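PDB 5I0P: beta-lactamase domain protein from Burkholderia ambifaria, which probably acts as a zinc-dependent hydrolase of the metallo-beta-lactamase superfamily, holding a pair of zinc ions in its active site. Local coordinates for residues P105-L110 with S230-L235. Numbering follows the deposited sequence.
Sequences PDHFGL and SGDMVL. With ZN (zinc ion), chain F; ZN (zinc ion), chain E.
His107 and Asp232 reach toward each other with like first torsions, CG anti to the carbonyl carbon in both (chi1 -58° and -73°), and His107 NE2 and the Asp232 carboxylate converge on one zinc ion, with no hydrogen bond between them. His107 NE2 and Asp232 OD1 lie 3.1 Å apart because both are ligands of the zinc of chain F. His107 NE2 binds that ion at 2.3 Å, while the carboxylate chelates it with both oxygens, Asp232 OD1 at 2.5 Å and Asp232 OD2 at 2.4 Å. The carboxylate stands at the edge of the imidazole, with OD1 near the ring plane, and its own plane is turned 76° from the ring. Asp232 OD2 is shared: it also binds the zinc of chain E, at 2.1 Å, and thus bridges the two metals. On the other side of His107, ND1 is hydrogen-bonded to Asp70 OD2, a second-shell carboxylate which, together with the metal bond at NE2, holds the ring in its rotation and probably makes NE2 a stronger donor to the metal. Asp106 CG sits between its backbone N and carbonyl carbon, and from there Asp106 OD1 makes a longer bond, 2.7 Å, to the zinc of chain F. His277 completes this site, and His102, His104 and His213 supply the remaining protein ligands of the zinc of chain E. Helix 105-108 thus faces the turn that follows strand 227-231 across the metals; at the start of that turn Ser230 OG donates a hydrogen bond to Val234 O. His102, His104, Asp106 and His107 belong to the HxHxDH motif, and together with His213, His277 and the bridging Asp232 they make up a dinuclear zinc centre of the metallo-beta-lactamase superfamily, of the kind seen in members such as glyoxalase II.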
# COMPACT_ATOMS: atom_id res chain seq x y z
N PRO A 105 6.74 -1.94 -4.93
CA PRO A 105 7.86 -2.90 -4.90
C PRO A 105 8.11 -3.55 -3.53
O PRO A 105 8.55 -4.71 -3.47
CB PRO A 105 9.06 -2.04 -5.33
CG PRO A 105 8.47 -0.86 -5.94
CD PRO A 105 7.17 -0.60 -5.31
N ASP A 106 7.89 -2.81 -2.44
CA ASP A 106 8.12 -3.40 -1.13
C ASP A 106 7.10 -4.49 -0.81
O ASP A 106 7.39 -5.36 0.03
CB ASP A 106 8.20 -2.30 -0.03
CG ASP A 106 7.07 -1.25 -0.11
OD1 ASP A 106 6.56 -0.84 0.97
OD2 ASP A 106 6.69 -0.82 -1.23
N HIS A 107 5.94 -4.52 -1.49
CA HIS A 107 4.97 -5.59 -1.26
C HIS A 107 5.11 -6.75 -2.23
O HIS A 107 4.87 -7.90 -1.83
CB HIS A 107 3.55 -5.03 -1.32
CG HIS A 107 3.32 -3.94 -0.33
ND1 HIS A 107 2.56 -4.12 0.81
CD2 HIS A 107 3.79 -2.67 -0.27
CE1 HIS A 107 2.54 -3.00 1.51
NE2 HIS A 107 3.27 -2.11 0.87
N PHE A 108 5.61 -6.48 -3.44
CA PHE A 108 5.50 -7.36 -4.59
C PHE A 108 6.83 -7.86 -5.10
O PHE A 108 6.84 -8.85 -5.83
CB PHE A 108 4.79 -6.60 -5.73
CG PHE A 108 4.38 -7.44 -6.89
CD1 PHE A 108 3.75 -8.67 -6.71
CD2 PHE A 108 4.55 -6.97 -8.19
CE1 PHE A 108 3.33 -9.43 -7.82
CE2 PHE A 108 4.10 -7.70 -9.30
CZ PHE A 108 3.49 -8.95 -9.10
N GLY A 109 7.94 -7.23 -4.71
CA GLY A 109 9.23 -7.52 -5.32
C GLY A 109 9.62 -8.99 -5.29
O GLY A 109 10.10 -9.54 -6.29
N LEU A 110 9.44 -9.65 -4.13
CA LEU A 110 9.90 -11.03 -3.97
C LEU A 110 8.80 -12.05 -4.24
O LEU A 110 8.93 -13.22 -3.83
CB LEU A 110 10.48 -11.26 -2.58
CG LEU A 110 11.88 -10.74 -2.47
CD1 LEU A 110 12.40 -10.98 -1.07
CD2 LEU A 110 12.72 -11.44 -3.48
N SER A 230 -4.32 -4.06 6.54
CA SER A 230 -4.73 -2.82 5.92
C SER A 230 -3.85 -2.41 4.75
O SER A 230 -4.19 -1.46 4.05
CB SER A 230 -4.77 -1.68 6.95
OG SER A 230 -3.49 -1.35 7.42
N GLY A 231 -2.76 -3.14 4.49
CA GLY A 231 -1.88 -2.75 3.40
C GLY A 231 -1.33 -1.36 3.67
O GLY A 231 -0.93 -1.03 4.79
N ASP A 232 -1.33 -0.53 2.65
CA ASP A 232 -0.91 0.85 2.82
C ASP A 232 -2.10 1.80 2.94
O ASP A 232 -1.88 3.01 2.98
CB ASP A 232 -0.05 1.33 1.64
CG ASP A 232 1.35 0.75 1.63
OD1 ASP A 232 1.82 0.06 2.55
OD2 ASP A 232 2.02 1.02 0.64
N MET A 233 -3.34 1.30 3.00
CA MET A 233 -4.48 2.22 2.98
C MET A 233 -4.64 2.93 4.32
O MET A 233 -5.00 4.12 4.36
CB MET A 233 -5.77 1.48 2.59
CG MET A 233 -5.74 1.03 1.17
SD MET A 233 -5.77 2.40 -0.01
CE MET A 233 -7.38 3.13 0.27
N VAL A 234 -4.37 2.25 5.44
CA VAL A 234 -4.44 2.88 6.77
C VAL A 234 -3.13 2.59 7.48
O VAL A 234 -2.91 1.45 7.94
CB VAL A 234 -5.62 2.39 7.62
CG1 VAL A 234 -5.74 3.26 8.88
CG2 VAL A 234 -6.95 2.34 6.80
N LEU A 235 -2.27 3.60 7.58
CA LEU A 235 -1.04 3.44 8.30
C LEU A 235 -1.07 4.28 9.58
O LEU A 235 -1.58 5.40 9.57
CB LEU A 235 0.15 3.84 7.43
CG LEU A 235 0.19 3.13 6.09
CD1 LEU A 235 1.25 3.77 5.16
CD2 LEU A 235 0.43 1.68 6.26
ZN ZN F . 4.06 -0.02 1.39
ZN ZN E . 2.33 1.26 -1.41